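Local coordinates for protein cellulosomal scaffoldin (Bacteroides cellulosolvens, PDB 1TYJ) that serves as a type-II cohesin module of a cellulosomal scaffoldin, a beta-sandwich domain that probably binds the dockerin of a partner protein during cellulosome assembly, at residues 28-33 with 65-70; 34-39 with 85-90; 59-64 with 111-116. All coordinates share one frame; numbering follows the deposited sequence.

Contact 1: 28-33 with 65-70. With EDO (1,2-ethanediol), chain C; EDO (1,2-ethanediol), chain B.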
loop_
_atom_site.group_PDB
_atom_site.type_symbol
_atom_site.label_atom_id
_atom_site.label_comp_id
_atom_site.label_asym_id
_atom_site.label_seq_id
_atom_site.Cartn_x
_atom_site.Cartn_y
_atom_site.Cartn_z
ATOM N N THR A 28 10.889 -3.565 -12.809
ATOM C CA THR A 28 10.751 -3.869 -14.220
ATOM C C THR A 28 9.477 -4.648 -14.586
ATOM O O THR A 28 9.162 -5.670 -13.957
ATOM C CB THR A 28 12.002 -4.580 -14.733
ATOM O OG1 THR A 28 13.121 -3.703 -14.518
ATOM C CG2 THR A 28 11.875 -4.904 -16.241
ATOM N N ASN A 29 8.731 -4.172 -15.594
ATOM C CA ASN A 29 7.567 -4.897 -16.137
ATOM C C ASN A 29 6.557 -5.259 -15.040
ATOM O O ASN A 29 5.927 -6.322 -15.072
ATOM C CB ASN A 29 7.987 -6.161 -16.910
ATOM C CG ASN A 29 8.904 -5.863 -18.073
ATOM O OD1 ASN A 29 9.704 -6.730 -18.490
ATOM N ND2 ASN A 29 8.777 -4.656 -18.638
ATOM N N PHE A 30 6.414 -4.334 -14.084
ATOM C CA PHE A 30 5.522 -4.503 -12.933
ATOM C C PHE A 30 4.087 -4.882 -13.315
ATOM O O PHE A 30 3.393 -4.151 -14.067
ATOM C CB PHE A 30 5.510 -3.168 -12.165
ATOM C CG PHE A 30 4.582 -3.141 -10.994
ATOM C CD1 PHE A 30 3.505 -2.255 -10.972
ATOM C CD2 PHE A 30 4.801 -3.989 -9.887
ATOM C CE1 PHE A 30 2.641 -2.175 -9.841
ATOM C CE2 PHE A 30 3.939 -3.938 -8.770
ATOM C CZ PHE A 30 2.835 -3.012 -8.761
ATOM N N SER A 31 3.588 -5.961 -12.700
ATOM C CA SER A 31 2.233 -6.445 -13.027
ATOM C C SER A 31 1.303 -6.588 -11.810
ATOM O O SER A 31 0.114 -6.905 -11.977
ATOM C CB SER A 31 2.281 -7.817 -13.743
ATOM O OG SER A 31 2.619 -8.790 -12.740
ATOM N N GLY A 32 1.822 -6.396 -10.601
ATOM C CA GLY A 32 0.963 -6.555 -9.446
ATOM C C GLY A 32 1.701 -6.603 -8.135
ATOM O O GLY A 32 2.921 -6.793 -8.101
ATOM N N TYR A 33 0.965 -6.430 -7.048
ATOM C CA TYR A 33 1.593 -6.429 -5.703
ATOM C C TYR A 33 0.642 -7.024 -4.704
ATOM O O TYR A 33 -0.577 -7.127 -4.949
ATOM C CB TYR A 33 1.944 -4.987 -5.229
ATOM C CG TYR A 33 0.691 -4.195 -4.894
ATOM C CD1 TYR A 33 0.175 -4.206 -3.597
ATOM C CD2 TYR A 33 -0.042 -3.529 -5.889
ATOM C CE1 TYR A 33 -1.031 -3.565 -3.273
ATOM C CE2 TYR A 33 -1.259 -2.861 -5.574
ATOM C CZ TYR A 33 -1.746 -2.903 -4.262
ATOM O OH TYR A 33 -2.912 -2.258 -3.923
ATOM N N THR A 65 -1.969 5.406 -9.950
ATOM C CA THR A 65 -2.052 5.530 -11.408
ATOM C C THR A 65 -1.647 4.241 -12.136
ATOM O O THR A 65 -2.011 4.043 -13.304
ATOM C CB THR A 65 -1.182 6.682 -11.913
ATOM O OG1 THR A 65 0.149 6.425 -11.521
ATOM C CG2 THR A 65 -1.580 7.991 -11.238
ATOM N N LEU A 66 -0.863 3.378 -11.472
ATOM C CA LEU A 66 -0.483 2.106 -12.081
ATOM C C LEU A 66 -1.564 1.032 -11.900
ATOM O O LEU A 66 -2.482 1.174 -11.077
ATOM C CB LEU A 66 0.835 1.589 -11.453
ATOM C CG LEU A 66 2.043 2.524 -11.626
ATOM C CD1 LEU A 66 3.354 1.801 -11.199
ATOM C CD2 LEU A 66 2.138 3.071 -13.045
ATOM N N LEU A 67 -1.437 -0.054 -12.669
ATOM C CA LEU A 67 -2.400 -1.169 -12.586
ATOM C C LEU A 67 -3.807 -0.721 -12.990
ATOM O O LEU A 67 -4.820 -1.247 -12.529
ATOM C CB LEU A 67 -2.356 -1.819 -11.190
ATOM C CG LEU A 67 -0.958 -2.309 -10.778
ATOM C CD1 LEU A 67 -1.006 -2.895 -9.347
ATOM C CD2 LEU A 67 -0.388 -3.315 -11.796
ATOM N N GLN A 68 -3.859 0.257 -13.905
ATOM C CA GLN A 68 -5.143 0.822 -14.353
ATOM C C GLN A 68 -5.427 0.508 -15.813
ATOM O O GLN A 68 -6.476 0.882 -16.310
ATOM C CB GLN A 68 -5.214 2.344 -14.086
ATOM C CG GLN A 68 -5.162 2.642 -12.575
ATOM C CD GLN A 68 -6.323 2.017 -11.774
ATOM O OE1 GLN A 68 -6.122 1.421 -10.696
ATOM N NE2 GLN A 68 -7.552 2.195 -12.270
ATOM N N GLY A 69 -4.521 -0.226 -16.456
ATOM C CA GLY A 69 -4.736 -0.710 -17.818
ATOM C C GLY A 69 -5.832 -1.771 -17.909
ATOM O O GLY A 69 -6.186 -2.424 -16.904
ATOM N N ARG A 70 -6.343 -1.977 -19.130
ATOM C CA ARG A 70 -7.462 -2.875 -19.356
ATOM C C ARG A 70 -6.937 -4.288 -19.557
ATOM O O ARG A 70 -7.078 -4.863 -20.665
ATOM C CB ARG A 70 -8.242 -2.459 -20.635
ATOM C CG ARG A 70 -9.001 -1.146 -20.564
ATOM C CD ARG A 70 -10.444 -1.360 -20.160
ATOM N NE ARG A 70 -10.571 -1.421 -18.704
ATOM C CZ ARG A 70 -11.657 -1.069 -18.021
ATOM N NH1 ARG A 70 -12.736 -0.603 -18.659
ATOM N NH2 ARG A 70 -11.656 -1.169 -16.693
HETATM C C1 EDO C . 12.331 -0.146 -15.664
HETATM O O1 EDO C . 12.617 -1.375 -16.347
HETATM C C2 EDO C . 13.408 0.153 -14.625
HETATM O O2 EDO C . 13.551 -0.970 -13.738
HETATM C C1 EDO B . 13.201 -4.892 -9.190
HETATM O O1 EDO B . 13.479 -3.492 -9.126
HETATM C C2 EDO B . 13.932 -5.425 -10.407
HETATM O O2 EDO B . 13.424 -4.719 -11.549
#
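Leu-67 is the bump of this contact, and the hollow that takes it is framed by the rings of Phe-30 and Tyr-33 and the backbone between them. With CG anti to the carbonyl carbon (chi1 -56°), the leucine sends its two diverging methyls to different walls. CD1 reaches the edge of the tyrosine ring, lying in its plane, with Leu-67 CD1 3.6 Å from Tyr-33 CD2. CD2 settles instead on the main chain, Leu-67 CD2 being 3.6 Å from Ser-31 O and close to Gly-32 N. The branch point itself meets the phenylalanine, Leu-67 CG standing 3.7 Å from Phe-30 CE1, and the two side chains cross at about a right angle. Leu-66 adds a second, shallower bump: its CD1 lies 4.1 Å from Phe-30 CD1. A branched aliphatic tip suits this place because its methyls can fill two corners at once. Gly-32 has backbone angles at which a side chain would run into the preceding carbonyl oxygen, so glycine suits this point of the strand.

The backbone N of Leu-67 is held from outside the pair, by Glu-105. Between segments 28-33 and 65-70 there is no hydrogen bond; their cohesion is dispersion and the burial of apolar surface, with shape complementarity in place of directional bonding.

Contact 2: 34-39 with 85-90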
loop_
_atom_site.group_PDB
_atom_site.type_symbol
_atom_site.label_atom_id
_atom_site.label_comp_id
_atom_site.label_asym_id
_atom_site.label_seq_id
_atom_site.Cartn_x
_atom_site.Cartn_y
_atom_site.Cartn_z
ATOM N N GLN A 34 1.197 -7.370 -3.553
ATOM C CA GLN A 34 0.401 -7.618 -2.344
ATOM C C GLN A 34 1.188 -7.026 -1.182
ATOM O O GLN A 34 2.419 -7.226 -1.097
ATOM C CB GLN A 34 0.179 -9.121 -2.121
ATOM C CG GLN A 34 -0.884 -9.349 -1.039
ATOM C CD GLN A 34 -1.224 -10.797 -0.836
ATOM O OE1 GLN A 34 -1.435 -11.524 -1.785
ATOM N NE2 GLN A 34 -1.312 -11.208 0.418
ATOM N N PHE A 35 0.484 -6.333 -0.289
ATOM C CA PHE A 35 1.102 -5.702 0.892
ATOM C C PHE A 35 0.460 -6.168 2.184
ATOM O O PHE A 35 -0.760 -6.387 2.206
ATOM C CB PHE A 35 0.941 -4.177 0.855
ATOM C CG PHE A 35 1.641 -3.495 -0.291
ATOM C CD1 PHE A 35 1.060 -2.364 -0.882
ATOM C CD2 PHE A 35 2.874 -3.975 -0.803
ATOM C CE1 PHE A 35 1.702 -1.701 -1.900
ATOM C CE2 PHE A 35 3.508 -3.318 -1.849
ATOM C CZ PHE A 35 2.927 -2.181 -2.395
ATOM N N ASN A 36 1.283 -6.312 3.233
ATOM C CA ASN A 36 0.800 -6.473 4.594
ATOM C C ASN A 36 1.360 -5.276 5.365
ATOM O O ASN A 36 2.591 -5.104 5.445
ATOM C CB ASN A 36 1.324 -7.782 5.197
ATOM C CG ASN A 36 0.605 -8.124 6.483
ATOM O OD1 ASN A 36 1.139 -7.935 7.599
ATOM N ND2 ASN A 36 -0.639 -8.543 6.347
ATOM N N ILE A 37 0.466 -4.437 5.894
ATOM C CA ILE A 37 0.843 -3.143 6.529
ATOM C C ILE A 37 0.292 -3.049 7.931
ATOM O O ILE A 37 -0.879 -3.345 8.176
ATOM C CB ILE A 37 0.345 -1.945 5.678
ATOM C CG1 ILE A 37 0.987 -1.988 4.293
ATOM C CG2 ILE A 37 0.557 -0.597 6.419
ATOM C CD1 ILE A 37 0.476 -0.881 3.320
ATOM N N LYS A 38 1.143 -2.660 8.876
ATOM C CA LYS A 38 0.698 -2.559 10.267
ATOM C C LYS A 38 0.583 -1.088 10.624
ATOM O O LYS A 38 1.377 -0.263 10.172
ATOM C CB LYS A 38 1.717 -3.295 11.158
ATOM C CG LYS A 38 1.507 -3.174 12.636
ATOM C CD LYS A 38 0.856 -4.426 13.159
ATOM C CE LYS A 38 0.225 -4.197 14.512
ATOM N NZ LYS A 38 -0.751 -3.079 14.540
ATOM N N TYR A 39 -0.427 -0.736 11.407
ATOM C CA TYR A 39 -0.544 0.625 11.900
ATOM C C TYR A 39 -0.978 0.563 13.353
ATOM O O TYR A 39 -1.387 -0.498 13.851
ATOM C CB TYR A 39 -1.550 1.447 11.037
ATOM C CG TYR A 39 -2.981 0.900 11.134
ATOM C CD1 TYR A 39 -3.886 1.461 12.037
ATOM C CD2 TYR A 39 -3.415 -0.186 10.320
ATOM C CE1 TYR A 39 -5.183 0.954 12.186
ATOM C CE2 TYR A 39 -4.664 -0.714 10.472
ATOM C CZ TYR A 39 -5.561 -0.125 11.383
ATOM O OH TYR A 39 -6.819 -0.632 11.523
ATOM N N VAL A 85 -3.945 -4.483 11.195
ATOM C CA VAL A 85 -3.305 -5.051 10.006
ATOM C C VAL A 85 -4.143 -4.804 8.745
ATOM O O VAL A 85 -5.321 -5.117 8.730
ATOM C CB VAL A 85 -3.064 -6.550 10.175
ATOM C CG1 VAL A 85 -2.473 -7.158 8.886
ATOM C CG2 VAL A 85 -2.124 -6.780 11.369
ATOM N N LEU A 86 -3.512 -4.191 7.739
ATOM C CA LEU A 86 -4.114 -4.092 6.414
ATOM C C LEU A 86 -3.446 -5.120 5.520
ATOM O O LEU A 86 -2.236 -5.227 5.510
ATOM C CB LEU A 86 -3.880 -2.708 5.824
ATOM C CG LEU A 86 -4.495 -1.551 6.625
ATOM C CD1 LEU A 86 -3.956 -0.226 6.109
ATOM C CD2 LEU A 86 -6.021 -1.605 6.570
ATOM N N ASN A 87 -4.215 -5.834 4.699
ATOM C CA ASN A 87 -3.606 -6.795 3.765
ATOM C C ASN A 87 -4.414 -6.663 2.478
ATOM O O ASN A 87 -5.646 -6.884 2.491
ATOM C CB ASN A 87 -3.724 -8.223 4.279
ATOM C CG ASN A 87 -3.002 -9.251 3.383
ATOM O OD1 ASN A 87 -1.991 -8.971 2.767
ATOM N ND2 ASN A 87 -3.517 -10.441 3.338
ATOM N N PHE A 88 -3.746 -6.261 1.398
ATOM C CA PHE A 88 -4.476 -6.050 0.156
ATOM C C PHE A 88 -3.528 -6.135 -1.014
ATOM O O PHE A 88 -2.294 -6.105 -0.859
ATOM C CB PHE A 88 -5.171 -4.656 0.174
ATOM C CG PHE A 88 -4.199 -3.489 0.379
ATOM C CD1 PHE A 88 -3.708 -2.766 -0.738
ATOM C CD2 PHE A 88 -3.783 -3.121 1.672
ATOM C CE1 PHE A 88 -2.825 -1.694 -0.572
ATOM C CE2 PHE A 88 -2.875 -2.070 1.852
ATOM C CZ PHE A 88 -2.400 -1.344 0.742
ATOM N N GLY A 89 -4.088 -6.211 -2.207
ATOM C CA GLY A 89 -3.221 -6.320 -3.372
ATOM C C GLY A 89 -4.040 -6.063 -4.619
ATOM O O GLY A 89 -5.288 -6.058 -4.585
ATOM N N ARG A 90 -3.327 -5.905 -5.734
ATOM C CA ARG A 90 -3.961 -5.734 -7.030
ATOM C C ARG A 90 -3.011 -6.252 -8.091
ATOM O O ARG A 90 -1.791 -6.067 -7.993
ATOM C CB ARG A 90 -4.297 -4.257 -7.283
ATOM C CG ARG A 90 -4.958 -4.001 -8.668
ATOM C CD ARG A 90 -5.487 -2.558 -8.701
ATOM N NE ARG A 90 -5.925 -2.159 -10.039
ATOM C CZ ARG A 90 -7.198 -2.223 -10.453
ATOM N NH1 ARG A 90 -8.159 -2.694 -9.641
ATOM N NH2 ARG A 90 -7.520 -1.799 -11.683
HETATM O O HOH W 1 -2.208 -12.677 2.423
#
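Gln-34 reaches across the strand pair to Asn-87: with CG anti to the backbone N (chi1 -168°) and the chain extended, its NE2 gives a weak hydrogen bond to Asn-87 OD1 at 3.3 Å. The two amide planes stand 53° apart, and a water accepts from Gln-34 NE2, weakly, and from Asn-87 ND2. Asn-87 OD1 also lies 2.9 Å from Phe-35 O, two acceptors face to face, which leaves the way round of the asparagine amide doubtful. An alanine here removes the glutamine amide, and would probably leave Asn-87 without its packing partner on this side and the water with one mate fewer. Opposite Gln-34 sits Gly-89, where a side chain would press on the glutamine CA, so the strands can approach closely.

Phe-35 forms a hydrogen-bonded pair with Phe-88; Phe-35 N bonds Phe-88 O at 2.8 Å, nearly straight, and its O receives Phe-88 N. On the face carrying these rings, the edge of Phe-35 is turned to the face of Phe-88 in an offset T-shaped stack, centroids 5.9 Å apart and planes at 88°. Asn-36 packs beside Val-85 and Asn-87. Ile-37 N donates to Leu-86 O, and Leu-86 N to Ile-37 O, each at 2.8 Å. A beta-branched residue suits this extended strand, and Ile-37 CD1 lies 3.8 Å from Phe-88 CE2. Tyr-39 brings CE2 to 3.9 Å from Leu-86 CG, the side chains crossing at about a right angle.

Phe-35, Ile-37, Leu-86 and Phe-88 thus make one apolar surface, which meets Val-110, Ala-111 and Val-113 of strand 108-117. Antiparallel strands with one greasy face turned to a second sheet are the usual build of a beta sandwich, here that of the cohesin module.

Contact 3: 59-64 with 111-116. With MOH (methanol), chain G.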
loop_
_atom_site.group_PDB
_atom_site.type_symbol
_atom_site.label_atom_id
_atom_site.label_comp_id
_atom_site.label_asym_id
_atom_site.label_seq_id
_atom_site.Cartn_x
_atom_site.Cartn_y
_atom_site.Cartn_z
ATOM N N THR A 59 -12.482 -3.520 2.980
ATOM C CA THR A 59 -12.377 -2.283 2.187
ATOM C C THR A 59 -11.093 -2.218 1.368
ATOM O O THR A 59 -9.998 -2.302 1.922
ATOM C CB THR A 59 -12.453 -1.052 3.110
ATOM O OG1 THR A 59 -13.680 -1.099 3.856
ATOM C CG2 THR A 59 -12.440 0.216 2.249
ATOM N N MET A 60 -11.214 -2.017 0.057
ATOM C CA MET A 60 -10.031 -1.832 -0.771
ATOM C C MET A 60 -9.520 -0.389 -0.634
ATOM O O MET A 60 -10.313 0.569 -0.750
ATOM C CB MET A 60 -10.367 -2.068 -2.245
ATOM C CG MET A 60 -9.149 -2.102 -3.144
ATOM S SD MET A 60 -8.087 -3.541 -2.816
ATOM C CE MET A 60 -6.620 -3.070 -3.782
ATOM N N PRO A 61 -8.189 -0.206 -0.405
ATOM C CA PRO A 61 -7.628 1.147 -0.477
ATOM C C PRO A 61 -7.806 1.851 -1.815
ATOM O O PRO A 61 -8.190 1.242 -2.818
ATOM C CB PRO A 61 -6.124 0.930 -0.221
ATOM C CG PRO A 61 -6.093 -0.392 0.655
ATOM C CD PRO A 61 -7.178 -1.224 -0.032
ATOM N N ASP A 62 -7.537 3.149 -1.831
ATOM C CA ASP A 62 -7.658 3.918 -3.049
ATOM C C ASP A 62 -6.615 3.481 -4.067
ATOM O O ASP A 62 -5.548 3.014 -3.719
ATOM C CB ASP A 62 -7.505 5.419 -2.762
ATOM C CG ASP A 62 -8.534 5.928 -1.759
ATOM O OD1 ASP A 62 -9.713 6.093 -2.129
ATOM O OD2 ASP A 62 -8.176 6.093 -0.563
ATOM N N TYR A 63 -6.948 3.637 -5.349
ATOM C CA TYR A 63 -6.014 3.327 -6.396
ATOM C C TYR A 63 -4.977 4.454 -6.613
ATOM O O TYR A 63 -5.160 5.611 -6.179
ATOM C CB TYR A 63 -6.766 3.081 -7.700
ATOM C CG TYR A 63 -7.727 1.917 -7.699
ATOM C CD1 TYR A 63 -8.972 2.043 -8.322
ATOM C CD2 TYR A 63 -7.387 0.671 -7.114
ATOM C CE1 TYR A 63 -9.874 0.974 -8.377
ATOM C CE2 TYR A 63 -8.312 -0.399 -7.109
ATOM C CZ TYR A 63 -9.541 -0.244 -7.762
ATOM O OH TYR A 63 -10.457 -1.274 -7.835
ATOM N N GLY A 64 -3.865 4.059 -7.239
ATOM C CA GLY A 64 -2.862 4.975 -7.756
ATOM C C GLY A 64 -3.036 5.076 -9.262
ATOM O O GLY A 64 -4.132 4.852 -9.801
ATOM N N ALA A 111 -1.197 2.560 -4.792
ATOM C CA ALA A 111 -2.319 2.543 -3.832
ATOM C C ALA A 111 -2.151 3.730 -2.940
ATOM O O ALA A 111 -1.022 4.259 -2.794
ATOM C CB ALA A 111 -2.285 1.268 -2.970
ATOM N N LYS A 112 -3.251 4.121 -2.300
ATOM C CA LYS A 112 -3.184 5.123 -1.239
ATOM C C LYS A 112 -4.059 4.680 -0.096
ATOM O O LYS A 112 -5.160 4.202 -0.307
ATOM C CB LYS A 112 -3.660 6.494 -1.692
ATOM C CG LYS A 112 -3.080 6.944 -3.044
ATOM C CD LYS A 112 -3.661 8.261 -3.453
ATOM C CE LYS A 112 -3.161 8.607 -4.833
ATOM N NZ LYS A 112 -3.812 9.857 -5.346
ATOM N N VAL A 113 -3.584 4.908 1.121
ATOM C CA VAL A 113 -4.371 4.578 2.298
ATOM C C VAL A 113 -4.475 5.831 3.135
ATOM O O VAL A 113 -3.465 6.410 3.538
ATOM C CB VAL A 113 -3.703 3.491 3.135
ATOM C CG1 VAL A 113 -4.488 3.195 4.417
ATOM C CG2 VAL A 113 -3.526 2.217 2.339
ATOM N N THR A 114 -5.701 6.276 3.368
ATOM C CA THR A 114 -5.950 7.422 4.241
ATOM C C THR A 114 -6.339 6.899 5.613
ATOM O O THR A 114 -7.082 5.903 5.729
ATOM C CB THR A 114 -7.103 8.294 3.654
ATOM O OG1 THR A 114 -6.727 8.755 2.345
ATOM C CG2 THR A 114 -7.431 9.518 4.521
ATOM N N PHE A 115 -5.845 7.595 6.649
ATOM C CA PHE A 115 -6.174 7.325 8.039
ATOM C C PHE A 115 -6.781 8.576 8.669
ATOM O O PHE A 115 -6.341 9.696 8.365
ATOM C CB PHE A 115 -4.903 7.012 8.829
ATOM C CG PHE A 115 -4.141 5.818 8.343
ATOM C CD1 PHE A 115 -3.147 5.941 7.370
ATOM C CD2 PHE A 115 -4.360 4.560 8.917
ATOM C CE1 PHE A 115 -2.404 4.804 6.946
ATOM C CE2 PHE A 115 -3.639 3.449 8.491
ATOM C CZ PHE A 115 -2.655 3.577 7.522
ATOM N N LYS A 116 -7.803 8.395 9.504
ATOM C CA LYS A 116 -8.292 9.479 10.346
ATOM C C LYS A 116 -7.535 9.387 11.661
ATOM O O LYS A 116 -7.361 8.303 12.227
ATOM C CB LYS A 116 -9.823 9.413 10.552
ATOM C CG LYS A 116 -10.362 10.444 11.561
ATOM C CD LYS A 116 -11.835 10.228 11.912
ATOM C CE LYS A 116 -12.748 10.661 10.784
ATOM N NZ LYS A 116 -14.195 10.674 11.240
HETATM C C MOH G . -15.098 -1.705 -1.031
HETATM O O MOH G . -13.798 -2.356 -1.247
HETATM O O HOH W 2 -8.112 5.037 2.200
#
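With CG anti to the carbonyl carbon and beside the backbone N (chi1 -58°), Asp-62 sends its carboxylate along the strand to the neighbourhood of Thr-114, while Lys-112, with CG likewise anti to the carbonyl carbon, runs fully extended past Tyr-63. The carboxylate makes no direct hydrogen bond to Thr-114, whose hydroxyl is bonded to that of Thr-19. A water links the two residues, donating to Asp-62 OD2 and accepting from Thr-114 N, each at 3.0 Å. The lysine methylenes pass the backbone, Lys-112 CE lying 3.8 Å from Tyr-63 O; a long flexible chain suits a route over the backbone of the neighbouring segment.

Behind these side chains, Asp-62 and Lys-112 form an antiparallel hydrogen-bonded pair. Lys-112 N donates to Asp-62 O at 2.9 Å, from above the carbonyl plane and so away from its lone pairs, and the return bond from Asp-62 N to Lys-112 O is weak, bent to 130°. Pro-61 lies beside Val-113, both pointing the same way, with Pro-61 CB 3.9 Å from Val-113 CG2. Its rigid ring, which has no N-H to offer, fits where pairing gives way to apolar packing. The phenol of Tyr-63 turns elsewhere, bonding Asp-75.

Segment 59-64 is therefore held to strand 108-117 by one sound and one weak backbone bond, a bridging water and a small greasy patch, a mixture consistent with a short, lightly bonded strand.

Contacts 1 and 2 follow one another along strand 30-38, their centres about 17 Å apart, and Arg-90 joins them by two probable hydrogen bonds: Arg-90 NE lies 2.9 Å from Leu-67 O, and Arg-90 O is 2.9 Å from Tyr-33 N. Contact 3 belongs to the other sheet of the sandwich, with its centre about 10 Å from that of contact 2. Among the places where the sheets meet, Phe-88 CG stands 3.6 Å from Pro-61 CG and Tyr-39 CG 3.7 Å from Phe-115 CE2. Contacts 1 and 3, about 16 Å apart between centres, touch through Tyr-33 OH and Ala-111 CB. The ethanediol and methanol molecules probably come from the crystallisation liquor; one ethanediol lies about 3 Å from the Tyr-63 side chain.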